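PDB 4YIV: apical membrane antigen AMA1 from Toxoplasma gondii ME49, which takes part, in its full-length membrane-bound form, in host cell invasion as a component of the moving junction between parasite and host membranes. Local coordinates for residues A232-R237 and L338-P343; G297-F302 and Y332-S337; K21-R26 and D321-D326. All blocks are in the same frame, centred on the assembly; numbering follows the deposited sequence.

Contact 1: residues A232-R237 and L338-P343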
ATOM      1  N   ALA A 232      10.624   1.976   1.808  1.00 19.84           N
ATOM      2  CA  ALA A 232      11.131   3.354   1.767  1.00 23.23           C
ATOM      3  C   ALA A 232      12.512   3.391   1.079  1.00 28.16           C
ATOM      4  O   ALA A 232      13.251   2.397   1.059  1.00 25.88           O
ATOM      5  CB  ALA A 232      11.222   3.907   3.160  1.00 22.87           C
ATOM      6  N   LEU A 233      12.845   4.524   0.494  1.00 24.36           N
ATOM      7  CA  LEU A 233      14.115   4.676  -0.215  1.00 28.94           C
ATOM      8  C   LEU A 233      14.953   5.734   0.479  1.00 29.97           C
ATOM      9  O   LEU A 233      14.670   6.932   0.408  1.00 26.81           O
ATOM     10  CB  LEU A 233      13.874   5.045  -1.689  1.00 26.46           C
ATOM     11  CG  LEU A 233      15.090   5.421  -2.549  1.00 30.60           C
ATOM     12  CD1 LEU A 233      15.957   4.215  -2.788  1.00 30.45           C
ATOM     13  CD2 LEU A 233      14.666   6.004  -3.883  1.00 28.81           C
ATOM     14  N   ARG A 234      16.004   5.274   1.148  1.00 31.07           N
ATOM     15  CA  ARG A 234      16.830   6.139   1.973  1.00 31.09           C
ATOM     16  C   ARG A 234      17.849   6.854   1.107  1.00 32.01           C
ATOM     17  O   ARG A 234      18.397   6.240   0.195  1.00 31.82           O
ATOM     18  CB  ARG A 234      17.546   5.315   3.063  1.00 42.78           C
ATOM     19  CG  ARG A 234      18.334   6.145   4.049  1.00 42.32           C
ATOM     20  CD  ARG A 234      18.807   5.320   5.238  1.00 45.75           C
ATOM     21  NE  ARG A 234      19.653   4.206   4.821  1.00 65.15           N
ATOM     22  CZ  ARG A 234      20.986   4.219   4.810  1.00 70.97           C
ATOM     23  NH1 ARG A 234      21.665   5.290   5.212  1.00 68.63           N
ATOM     24  NH2 ARG A 234      21.645   3.142   4.397  1.00 65.15           N
ATOM     25  N   GLY A 235      18.087   8.139   1.382  1.00 33.26           N
ATOM     26  CA  GLY A 235      19.199   8.872   0.785  1.00 35.30           C
ATOM     27  C   GLY A 235      18.950   9.491  -0.578  1.00 36.82           C
ATOM     28  O   GLY A 235      19.875   9.946  -1.259  1.00 34.05           O
ATOM     29  N   TYR A 236      17.690   9.536  -0.988  1.00 30.58           N
ATOM     30  CA  TYR A 236      17.343  10.105  -2.286  1.00 30.26           C
ATOM     31  C   TYR A 236      15.986  10.803  -2.176  1.00 32.62           C
ATOM     32  O   TYR A 236      15.137  10.344  -1.405  1.00 26.81           O
ATOM     33  CB  TYR A 236      17.275   9.032  -3.367  1.00 34.03           C
ATOM     34  CG  TYR A 236      18.605   8.393  -3.743  1.00 38.62           C
ATOM     35  CD1 TYR A 236      19.404   8.922  -4.759  1.00 42.39           C
ATOM     36  CD2 TYR A 236      19.037   7.241  -3.108  1.00 40.87           C
ATOM     37  CE1 TYR A 236      20.618   8.313  -5.109  1.00 43.52           C
ATOM     38  CE2 TYR A 236      20.237   6.633  -3.454  1.00 50.00           C
ATOM     39  CZ  TYR A 236      21.023   7.172  -4.448  1.00 50.95           C
ATOM     40  OH  TYR A 236      22.211   6.552  -4.770  1.00 55.50           O
ATOM     41  N   ARG A 237      15.833  11.908  -2.917  1.00 29.56           N
ATOM     42  CA  ARG A 237      14.541  12.581  -3.153  1.00 28.05           C
ATOM     43  C   ARG A 237      13.975  12.182  -4.486  1.00 29.37           C
ATOM     44  O   ARG A 237      14.689  12.192  -5.498  1.00 31.41           O
ATOM     45  CB  ARG A 237      14.692  14.095  -3.150  1.00 28.60           C
ATOM     46  CG  ARG A 237      15.263  14.672  -1.913  1.00 29.91           C
ATOM     47  CD  ARG A 237      15.406  16.194  -2.082  1.00 29.46           C
ATOM     48  NE  ARG A 237      15.952  16.830  -0.889  1.00 34.83           N
ATOM     49  CZ  ARG A 237      15.965  18.136  -0.683  1.00 34.21           C
ATOM     50  NH1 ARG A 237      16.484  18.606   0.434  1.00 36.75           N
ATOM     51  NH2 ARG A 237      15.428  18.959  -1.577  1.00 35.96           N
ATOM     52  N   LEU A 338       7.485   1.961   6.175  1.00 23.03           N
ATOM     53  CA  LEU A 338       8.321   2.983   6.784  1.00 21.10           C
ATOM     54  C   LEU A 338       9.776   2.593   6.671  1.00 24.36           C
ATOM     55  O   LEU A 338      10.637   3.423   6.337  1.00 24.85           O
ATOM     56  CB  LEU A 338       7.928   3.181   8.256  1.00 22.14           C
ATOM     57  CG  LEU A 338       8.743   4.151   9.098  1.00 24.42           C
ATOM     58  CD1 LEU A 338       8.772   5.528   8.522  1.00 24.83           C
ATOM     59  CD2 LEU A 338       8.143   4.176  10.464  1.00 26.58           C
ATOM     60  N   SER A 339      10.053   1.319   6.937  1.00 25.11           N
ATOM     61  CA  SER A 339      11.427   0.833   6.880  1.00 29.29           C
ATOM     62  C   SER A 339      11.967   0.802   5.452  1.00 28.23           C
ATOM     63  O   SER A 339      11.235   0.492   4.500  1.00 25.12           O
ATOM     64  CB  SER A 339      11.542  -0.576   7.483  1.00 28.41           C
ATOM     65  OG  SER A 339      12.918  -0.942   7.486  1.00 32.39           O
ATOM     66  N   GLU A 340      13.239   1.158   5.300  1.00 24.67           N
ATOM     67  CA  GLU A 340      13.947   0.966   4.039  1.00 28.40           C
ATOM     68  C   GLU A 340      14.512  -0.470   3.910  1.00 30.84           C
ATOM     69  O   GLU A 340      14.984  -0.876   2.852  1.00 30.98           O
ATOM     70  CB  GLU A 340      15.064   2.022   3.870  1.00 36.27           C
ATOM     71  CG  GLU A 340      16.371   1.764   4.579  1.00 41.59           C
ATOM     72  CD  GLU A 340      16.365   2.185   6.027  1.00 49.47           C
ATOM     73  OE1 GLU A 340      15.263   2.303   6.615  1.00 39.94           O
ATOM     74  OE2 GLU A 340      17.472   2.411   6.573  1.00 61.03           O
ATOM     75  N   GLU A 341      14.405  -1.259   4.960  1.00 28.71           N
ATOM     76  CA  GLU A 341      15.026  -2.578   4.974  1.00 31.51           C
ATOM     77  C   GLU A 341      14.106  -3.640   4.406  1.00 32.68           C
ATOM     78  O   GLU A 341      12.939  -3.734   4.764  1.00 30.68           O
ATOM     79  CB  GLU A 341      15.421  -2.965   6.404  1.00 34.57           C
ATOM     80  CG  GLU A 341      16.167  -1.868   7.177  1.00 42.58           C
ATOM     81  CD  GLU A 341      17.695  -2.078   7.293  1.00 62.91           C
ATOM     82  OE1 GLU A 341      18.132  -3.104   7.876  1.00 72.23           O
ATOM     83  OE2 GLU A 341      18.464  -1.193   6.831  1.00 62.51           O
ATOM     84  N   THR A 342      14.647  -4.474   3.539  1.00 30.57           N
ATOM     85  CA  THR A 342      13.893  -5.606   3.016  1.00 31.52           C
ATOM     86  C   THR A 342      13.658  -6.681   4.069  1.00 31.56           C
ATOM     87  O   THR A 342      14.613  -7.261   4.573  1.00 30.78           O
ATOM     88  CB  THR A 342      14.630  -6.246   1.824  1.00 34.33           C
ATOM     89  OG1 THR A 342      14.942  -5.241   0.851  1.00 36.80           O
ATOM     90  CG2 THR A 342      13.795  -7.308   1.173  1.00 33.22           C
ATOM     91  N   PRO A 343      12.392  -7.003   4.361  1.00 27.15           N
ATOM     92  CA  PRO A 343      12.150  -8.076   5.313  1.00 26.03           C
ATOM     93  C   PRO A 343      12.237  -9.461   4.683  1.00 32.06           C
ATOM     94  O   PRO A 343      12.061  -9.592   3.484  1.00 24.68           O
ATOM     95  CB  PRO A 343      10.727  -7.823   5.769  1.00 29.11           C
ATOM     96  CG  PRO A 343      10.089  -7.206   4.605  1.00 29.19           C
ATOM     97  CD  PRO A 343      11.126  -6.403   3.889  1.00 27.95           C
TER
HETATM   98  O   HOH W   1      15.030   0.736   0.273  1.00 41.88           O
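A232 meets the 338-343 loop mainly through its backbone. Its N donates to S339 O at 3.1 Å, the one direct hydrogen bond between the two segments, and the donor stands 37° out of the carbonyl plane. The carbonyl of A232 faces the next residue of the loop. A232 O accepts a hydrogen bond from a water at 2.6 Å, and the same water donates to E340 O at 3.0 Å, bridging the two carbonyls. A weaker CA-H...O contact joins E340 CA to A232 O at 3.4 Å, with CB of E340 lying equally close to that oxygen.

Two residues on from A232, R234 meets the side chain of the same E340 through a charged interaction. R234 runs out extended, CG anti to its backbone N, and bends only at chi3, where NE comes within 3.3 Å of E340 OE2. This salt bridge uses one oxygen of the carboxylate, and the guanidinium and carboxylate planes stand 53° apart, so the pair is not a flat two-pronged one. E340 holds its CG between the backbone N and the carbonyl carbon (chi1 81°), where it packs against R234 CB, and the chain then folds at chi2 toward the arginine.

Van der Waals contact is limited. The methyl CB of A232 sits 3.3 Å from L338 O, and V330 and Y332 of strand 329-333 also touch the alanine.

Within the loop, S339 OG accepts from E341 N at 2.9 Å, an ST turn that shapes the chain where E340 makes its contacts. The whole is a surface arrangement in which a loop leaving strand 329-333 passes beside the residue that leads into strand 233-234, an outermost strand of a five-stranded antiparallel sheet, in a protein built on the PAN fold.

Contact 2: residues G297-F302 and Y332-S337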
ATOM      1  N   GLY A 297      -2.747   9.765  -8.251  1.00 22.68           N
ATOM      2  CA  GLY A 297      -2.928  10.481  -7.011  1.00 25.00           C
ATOM      3  C   GLY A 297      -1.641  10.966  -6.384  1.00 24.30           C
ATOM      4  O   GLY A 297      -0.557  10.666  -6.887  1.00 26.19           O
ATOM      5  N   ARG A 298      -1.751  11.747  -5.319  1.00 22.41           N
ATOM      6  CA  ARG A 298      -0.609  12.327  -4.628  1.00 23.60           C
ATOM      7  C   ARG A 298      -0.103  11.239  -3.705  1.00 23.01           C
ATOM      8  O   ARG A 298      -0.295  11.284  -2.521  1.00 23.16           O
ATOM      9  CB  ARG A 298      -1.081  13.528  -3.821  1.00 22.85           C
ATOM     10  CG  ARG A 298       0.031  14.377  -3.259  1.00 23.86           C
ATOM     11  CD  ARG A 298      -0.453  15.498  -2.356  1.00 29.08           C
ATOM     12  NE  ARG A 298      -1.315  16.451  -3.025  1.00 31.59           N
ATOM     13  CZ  ARG A 298      -2.531  16.788  -2.625  1.00 28.77           C
ATOM     14  NH1 ARG A 298      -3.054  16.289  -1.534  1.00 26.74           N
ATOM     15  NH2 ARG A 298      -3.206  17.667  -3.313  1.00 35.14           N
ATOM     16  N   ASN A 299       0.545  10.271  -4.317  1.00 22.45           N
ATOM     17  CA  ASN A 299       1.008   9.039  -3.683  1.00 22.32           C
ATOM     18  C   ASN A 299       2.462   9.041  -3.218  1.00 23.19           C
ATOM     19  O   ASN A 299       2.904   8.075  -2.576  1.00 20.30           O
ATOM     20  CB  ASN A 299       0.886   7.874  -4.657  1.00 22.80           C
ATOM     21  CG  ASN A 299      -0.509   7.680  -5.174  1.00 25.64           C
ATOM     22  OD1 ASN A 299      -1.485   7.998  -4.501  1.00 23.17           O
ATOM     23  ND2 ASN A 299      -0.611   7.108  -6.356  1.00 22.71           N
ATOM     24  N   TYR A 300       3.182  10.116  -3.526  1.00 21.01           N
ATOM     25  CA  TYR A 300       4.640  10.126  -3.486  1.00 22.54           C
ATOM     26  C   TYR A 300       5.127  11.234  -2.612  1.00 25.44           C
ATOM     27  O   TYR A 300       4.567  12.342  -2.600  1.00 23.55           O
ATOM     28  CB  TYR A 300       5.211  10.286  -4.912  1.00 20.94           C
ATOM     29  CG  TYR A 300       4.603   9.348  -5.874  1.00 22.67           C
ATOM     30  CD1 TYR A 300       5.010   8.018  -5.905  1.00 22.12           C
ATOM     31  CD2 TYR A 300       3.596   9.743  -6.730  1.00 23.86           C
ATOM     32  CE1 TYR A 300       4.458   7.136  -6.733  1.00 23.88           C
ATOM     33  CE2 TYR A 300       3.024   8.844  -7.590  1.00 22.62           C
ATOM     34  CZ  TYR A 300       3.471   7.541  -7.588  1.00 25.74           C
ATOM     35  OH  TYR A 300       2.928   6.613  -8.417  1.00 25.10           O
ATOM     36  N   GLY A 301       6.169  10.966  -1.842  1.00 24.59           N
ATOM     37  CA  GLY A 301       6.704  12.033  -1.040  1.00 22.88           C
ATOM     38  C   GLY A 301       8.073  11.765  -0.487  1.00 26.65           C
ATOM     39  O   GLY A 301       8.599  10.640  -0.607  1.00 27.43           O
ATOM     40  N   PHE A 302       8.664  12.804   0.085  1.00 24.73           N
ATOM     41  CA  PHE A 302       9.872  12.607   0.886  1.00 24.94           C
ATOM     42  C   PHE A 302      10.029  13.549   2.036  1.00 28.87           C
ATOM     43  O   PHE A 302       9.586  14.699   2.034  1.00 25.79           O
ATOM     44  CB  PHE A 302      11.145  12.674   0.015  1.00 23.45           C
ATOM     45  CG  PHE A 302      11.300  13.941  -0.807  1.00 25.15           C
ATOM     46  CD1 PHE A 302      11.890  15.090  -0.269  1.00 26.92           C
ATOM     47  CD2 PHE A 302      10.874  13.969  -2.137  1.00 26.72           C
ATOM     48  CE1 PHE A 302      12.059  16.243  -1.066  1.00 25.23           C
ATOM     49  CE2 PHE A 302      11.054  15.103  -2.932  1.00 26.41           C
ATOM     50  CZ  PHE A 302      11.646  16.235  -2.391  1.00 27.24           C
ATOM     51  N   TYR A 332       9.133   8.092   0.270  1.00 21.79           N
ATOM     52  CA  TYR A 332       8.035   7.212   0.670  1.00 20.91           C
ATOM     53  C   TYR A 332       6.957   7.184  -0.387  1.00 21.60           C
ATOM     54  O   TYR A 332       6.834   8.121  -1.177  1.00 20.25           O
ATOM     55  CB  TYR A 332       7.392   7.694   1.971  1.00 23.61           C
ATOM     56  CG  TYR A 332       8.340   7.744   3.158  1.00 19.57           C
ATOM     57  CD1 TYR A 332       8.868   6.572   3.715  1.00 20.76           C
ATOM     58  CD2 TYR A 332       8.710   8.953   3.708  1.00 24.02           C
ATOM     59  CE1 TYR A 332       9.732   6.626   4.804  1.00 25.03           C
ATOM     60  CE2 TYR A 332       9.567   9.014   4.801  1.00 24.90           C
ATOM     61  CZ  TYR A 332      10.074   7.844   5.339  1.00 22.85           C
ATOM     62  OH  TYR A 332      10.924   7.923   6.417  1.00 26.14           O
ATOM     63  N   THR A 333       6.168   6.121  -0.400  1.00 21.77           N
ATOM     64  CA  THR A 333       4.931   6.139  -1.153  1.00 20.89           C
ATOM     65  C   THR A 333       3.809   5.638  -0.295  1.00 19.78           C
ATOM     66  O   THR A 333       4.014   5.025   0.777  1.00 20.00           O
ATOM     67  CB  THR A 333       4.987   5.270  -2.441  1.00 21.76           C
ATOM     68  OG1 THR A 333       4.842   3.891  -2.105  1.00 21.31           O
ATOM     69  CG2 THR A 333       6.269   5.486  -3.172  1.00 21.37           C
ATOM     70  N   ALA A 334       2.591   5.925  -0.753  1.00 21.35           N
ATOM     71  CA  ALA A 334       1.404   5.444  -0.102  1.00 19.33           C
ATOM     72  C   ALA A 334       1.372   3.928   0.043  1.00 18.57           C
ATOM     73  O   ALA A 334       0.729   3.379   0.966  1.00 17.19           O
ATOM     74  CB  ALA A 334       0.152   5.956  -0.894  1.00 17.17           C
ATOM     75  N   ALA A 335       2.052   3.227  -0.864  1.00 17.13           N
ATOM     76  CA  ALA A 335       1.991   1.760  -0.871  1.00 17.55           C
ATOM     77  C   ALA A 335       3.032   1.103   0.044  1.00 18.17           C
ATOM     78  O   ALA A 335       2.797   0.005   0.563  1.00 18.55           O
ATOM     79  CB  ALA A 335       2.185   1.220  -2.292  1.00 18.27           C
ATOM     80  N   GLY A 336       4.169   1.760   0.226  1.00 20.35           N
ATOM     81  CA  GLY A 336       5.292   1.126   0.887  1.00 19.91           C
ATOM     82  C   GLY A 336       5.377   1.247   2.395  1.00 21.64           C
ATOM     83  O   GLY A 336       4.542   1.877   3.049  1.00 18.01           O
ATOM     84  N   SER A 337       6.464   0.682   2.933  1.00 19.02           N
ATOM     85  CA  SER A 337       6.677   0.559   4.369  1.00 22.30           C
ATOM     86  C   SER A 337       7.491   1.746   4.862  1.00 22.73           C
ATOM     87  O   SER A 337       8.115   2.451   4.075  1.00 20.57           O
ATOM     88  CB  SER A 337       7.423  -0.746   4.719  1.00 23.05           C
ATOM     89  OG  SER A 337       8.730  -0.708   4.167  1.00 24.47           O
TER
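N299 O takes one hydrogen bond from across the contact, donated by A334 N at 2.8 Å in the carbonyl plane, and a weaker CA-H...O contact from T333 CA at 3.1 Å. The carbonyl thus extends the pairing one residue past the strand proper. Within the strands, G301 and Y332 form an antiparallel hydrogen-bonded pair, with Y332 N to G301 O at 2.7 Å and G301 N to Y332 O at 3.0 Å, while Y300 and T333 form the adjoining non-hydrogen-bonded pair.

The side chains of that second pair share a face, and T333 CG2 reaches Y300 CD1 at 3.9 Å. CB of N299 lies over the centre of the Y300 ring, 3.7 Å above its plane. T333 places OG1 between its backbone N and carbonyl carbon (chi1 78°), where it accepts from A335 N in an ST turn and G336 N in an ST motif as the chain leaves the strand.

Y300 OH is hydrogen-bonded to L29 N, and N299 OD1 to A277 N. On the other face, Y332 packs on K263 and T270 of helix 263-272 and meets the W267 ring, whereas T333 touches F238 of strand 236-242; strand 311-316 pairs with the far side of strand 300-305.

Contact 3: residues K21-R26 and D321-D326. With CO (cobalt (II) ion), chain I.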
ATOM      1  N   LYS A  21      16.276   1.914 -15.262  1.00 43.87           N
ATOM      2  CA  LYS A  21      14.871   1.960 -15.673  1.00 45.18           C
ATOM      3  C   LYS A  21      14.010   0.976 -14.903  1.00 47.26           C
ATOM      4  O   LYS A  21      12.936   1.312 -14.402  1.00 46.52           O
ATOM      5  CB  LYS A  21      14.728   1.618 -17.153  1.00 51.54           C
ATOM      6  CG  LYS A  21      14.353   2.745 -18.064  1.00 63.59           C
ATOM      7  CD  LYS A  21      14.153   2.237 -19.501  1.00 70.11           C
ATOM      8  CE  LYS A  21      13.558   3.315 -20.402  1.00 75.89           C
ATOM      9  NZ  LYS A  21      14.106   3.266 -21.792  1.00 81.90           N
ATOM     10  N   THR A  22      14.480  -0.263 -14.867  1.00 46.64           N
ATOM     11  CA  THR A  22      13.765  -1.336 -14.197  1.00 50.69           C
ATOM     12  C   THR A  22      13.551  -0.976 -12.734  1.00 42.26           C
ATOM     13  O   THR A  22      12.471  -1.174 -12.195  1.00 41.28           O
ATOM     14  CB  THR A  22      14.529  -2.660 -14.299  1.00 48.44           C
ATOM     15  OG1 THR A  22      14.646  -3.039 -15.681  1.00 52.53           O
ATOM     16  CG2 THR A  22      13.799  -3.744 -13.550  1.00 44.53           C
ATOM     17  N   PHE A  23      14.585  -0.431 -12.100  1.00 40.23           N
ATOM     18  CA  PHE A  23      14.498  -0.075 -10.694  1.00 41.90           C
ATOM     19  C   PHE A  23      13.460   1.019 -10.495  1.00 41.19           C
ATOM     20  O   PHE A  23      12.601   0.912  -9.611  1.00 38.10           O
ATOM     21  CB  PHE A  23      15.859   0.372 -10.164  1.00 44.26           C
ATOM     22  CG  PHE A  23      15.810   1.024  -8.803  1.00 44.12           C
ATOM     23  CD1 PHE A  23      15.726   0.265  -7.645  1.00 44.86           C
ATOM     24  CD2 PHE A  23      15.853   2.403  -8.693  1.00 44.72           C
ATOM     25  CE1 PHE A  23      15.676   0.877  -6.398  1.00 46.31           C
ATOM     26  CE2 PHE A  23      15.815   3.028  -7.456  1.00 46.50           C
ATOM     27  CZ  PHE A  23      15.723   2.271  -6.307  1.00 43.09           C
ATOM     28  N   MET A  24      13.513   2.052 -11.332  1.00 38.34           N
ATOM     29  CA  MET A  24      12.593   3.179 -11.205  1.00 35.18           C
ATOM     30  C   MET A  24      11.146   2.823 -11.505  1.00 33.68           C
ATOM     31  O   MET A  24      10.234   3.504 -11.016  1.00 33.70           O
ATOM     32  CB  MET A  24      13.008   4.323 -12.117  1.00 37.10           C
ATOM     33  CG  MET A  24      14.283   5.023 -11.698  1.00 37.44           C
ATOM     34  SD  MET A  24      14.261   5.725 -10.042  1.00 42.14           S
ATOM     35  CE  MET A  24      12.996   6.973 -10.262  1.00 39.31           C
ATOM     36  N   GLU A  25      10.931   1.793 -12.324  1.00 34.85           N
ATOM     37  CA  GLU A  25       9.581   1.298 -12.622  1.00 37.59           C
ATOM     38  C   GLU A  25       8.768   0.964 -11.353  1.00 34.87           C
ATOM     39  O   GLU A  25       7.560   1.179 -11.299  1.00 34.69           O
ATOM     40  CB  GLU A  25       9.661   0.040 -13.502  1.00 42.98           C
ATOM     41  CG  GLU A  25       9.577   0.300 -14.995  1.00 52.38           C
ATOM     42  CD  GLU A  25       8.160   0.169 -15.558  1.00 49.68           C
ATOM     43  OE1 GLU A  25       7.574  -0.927 -15.489  1.00 43.21           O
ATOM     44  OE2 GLU A  25       7.632   1.159 -16.100  1.00 59.54           O
ATOM     45  N   ARG A  26       9.436   0.484 -10.315  1.00 29.45           N
ATOM     46  CA  ARG A  26       8.722   0.039  -9.131  1.00 27.77           C
ATOM     47  C   ARG A  26       7.961   1.172  -8.455  1.00 29.89           C
ATOM     48  O   ARG A  26       7.100   0.917  -7.599  1.00 29.97           O
ATOM     49  CB  ARG A  26       9.682  -0.617  -8.141  1.00 29.43           C
ATOM     50  CG  ARG A  26      10.576   0.313  -7.413  1.00 32.23           C
ATOM     51  CD  ARG A  26      11.665  -0.426  -6.649  1.00 41.43           C
ATOM     52  NE  ARG A  26      12.295  -1.458  -7.464  1.00 50.18           N
ATOM     53  CZ  ARG A  26      13.213  -2.315  -7.028  1.00 57.25           C
ATOM     54  NH1 ARG A  26      13.637  -2.271  -5.759  1.00 57.44           N
ATOM     55  NH2 ARG A  26      13.705  -3.208  -7.882  1.00 55.85           N
ATOM     56  N   ASP A 321      10.662   9.851 -12.105  1.00 35.31           N
ATOM     57  CA  ASP A 321      11.422   9.232 -13.187  1.00 34.63           C
ATOM     58  C   ASP A 321      12.902   9.554 -13.047  1.00 34.30           C
ATOM     59  O   ASP A 321      13.701   9.207 -13.910  1.00 42.19           O
ATOM     60  CB  ASP A 321      10.866   9.646 -14.572  1.00 36.50           C
ATOM     61  CG  ASP A 321      11.036  11.119 -14.886  1.00 38.40           C
ATOM     62  OD1 ASP A 321      11.753  11.848 -14.165  1.00 37.70           O
ATOM     63  OD2 ASP A 321      10.429  11.546 -15.887  1.00 47.50           O
ATOM     64  N   CYS A 322      13.265  10.190 -11.936  1.00 32.83           N
ATOM     65  CA  CYS A 322      14.658  10.331 -11.555  1.00 37.33           C
ATOM     66  C   CYS A 322      14.740  10.556 -10.043  1.00 36.96           C
ATOM     67  O   CYS A 322      13.717  10.652  -9.348  1.00 36.15           O
ATOM     68  CB  CYS A 322      15.333  11.477 -12.322  1.00 38.02           C
ATOM     69  SG  CYS A 322      14.606  13.136 -12.080  1.00 39.86           S
ATOM     70  N   LEU A 323      15.966  10.621  -9.548  1.00 33.39           N
ATOM     71  CA  LEU A 323      16.246  10.800  -8.137  1.00 32.76           C
ATOM     72  C   LEU A 323      17.294  11.855  -7.948  1.00 35.66           C
ATOM     73  O   LEU A 323      18.181  12.025  -8.785  1.00 36.59           O
ATOM     74  CB  LEU A 323      16.751   9.505  -7.496  1.00 34.02           C
ATOM     75  CG  LEU A 323      15.883   8.258  -7.590  1.00 35.87           C
ATOM     76  CD1 LEU A 323      16.632   7.036  -7.054  1.00 36.73           C
ATOM     77  CD2 LEU A 323      14.597   8.515  -6.821  1.00 32.22           C
ATOM     78  N   VAL A 324      17.213  12.523  -6.817  1.00 33.80           N
ATOM     79  CA  VAL A 324      18.204  13.500  -6.419  1.00 38.10           C
ATOM     80  C   VAL A 324      18.809  13.003  -5.126  1.00 38.09           C
ATOM     81  O   VAL A 324      18.082  12.699  -4.184  1.00 34.21           O
ATOM     82  CB  VAL A 324      17.572  14.905  -6.248  1.00 34.05           C
ATOM     83  CG1 VAL A 324      18.506  15.876  -5.495  1.00 35.24           C
ATOM     84  CG2 VAL A 324      17.165  15.450  -7.604  1.00 37.26           C
ATOM     85  N   SER A 325      20.143  12.912  -5.077  1.00 40.27           N
ATOM     86  CA  SER A 325      20.844  12.473  -3.864  1.00 35.84           C
ATOM     87  C   SER A 325      20.676  13.447  -2.720  1.00 34.29           C
ATOM     88  O   SER A 325      20.786  14.655  -2.902  1.00 37.47           O
ATOM     89  CB  SER A 325      22.343  12.291  -4.150  1.00 42.92           C
ATOM     90  OG  SER A 325      22.518  11.682  -5.406  1.00 48.44           O
ATOM     91  N   ASP A 326      20.456  12.915  -1.525  1.00 32.82           N
ATOM     92  CA  ASP A 326      20.337  13.731  -0.327  1.00 35.24           C
ATOM     93  C   ASP A 326      20.397  12.790   0.854  1.00 39.49           C
ATOM     94  O   ASP A 326      19.444  12.081   1.135  1.00 34.88           O
ATOM     95  CB  ASP A 326      19.030  14.529  -0.319  1.00 36.48           C
ATOM     96  CG  ASP A 326      18.820  15.314   0.974  1.00 38.05           C
ATOM     97  OD1 ASP A 326      19.713  15.280   1.858  1.00 38.23           O
ATOM     98  OD2 ASP A 326      17.755  15.967   1.127  1.00 40.51           O
TER
HETATM   99 CO    CO I 508       5.870  -2.051 -16.340  0.75 56.83          CO
HETATM  100  O   HOH W   2       6.830  -0.819 -18.272  1.00 53.24           O
HETATM  101  O   HOH W   3       5.476  -2.849 -18.236  1.00 41.07           O
HETATM  102  O   HOH W   4       5.053  -3.992 -15.985  1.00 49.23           O
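M24 carries most of the contact, its thioether laid against the beginning of strand 322-326. Its SD lies 3.9 Å from L323 CG, and its terminal methyl CE comes within 3.6 Å of C322 N and touches the D321 carbonyl carbon. The chain bends at chi2 and again at chi3 (-65°), which brings CE round onto the strand backbone. M24 and L323 lie alongside each other with their chains running opposite ways. F23 approaches L323 at about a right angle, and L323 CD1 meets CE2 at the ring edge, 4.1 Å away and near the ring plane.

Around these side chains, F14 of helix 13-16 touches M24, C322 and L323, and L362 lies on both F23 and L323. The disulfide from C322 to C246 ties the strand to strand 245-248. A classic beta bulge sets D321 and C322 opposite the single residue G239, and D321 OD1 accepts from W241 N.

E25, the residue after M24, points elsewhere: its OE1 binds a cobalt ion at 2.2 Å, and three waters and H31 NE2 are also ligands. H32 NE2 is hydrogen-bonded to the same oxygen and so helps position it.

The axes of helix residues 21-25 and strand 322-326 lie 92° apart. Their direct contact is consistent with association through apolar packing, while the E25 carboxylate is directed to the cobalt.

Overall arrangement
The three contacts cluster within one part of the ectodomain, with centres 12 to 14 Å apart. Contacts 1 and 2 share a sheet, strands 233-234 and 329-333 being neighbours in it, and touch where A232 CB meets Y332 CE1 at 3.5 Å. R237 passes from one to the other: its CD packs on F302 CE1, and its NE forms a salt bridge with D326 OD2 at 2.8 Å, linking contact 1 to contact 3 across strands 236-242 and 322-326. Contacts 2 and 3 do not touch, their nearest atoms being about 6 Å apart. One cobalt lies about 5 Å from the L338 side chain; a different one is bound by E25.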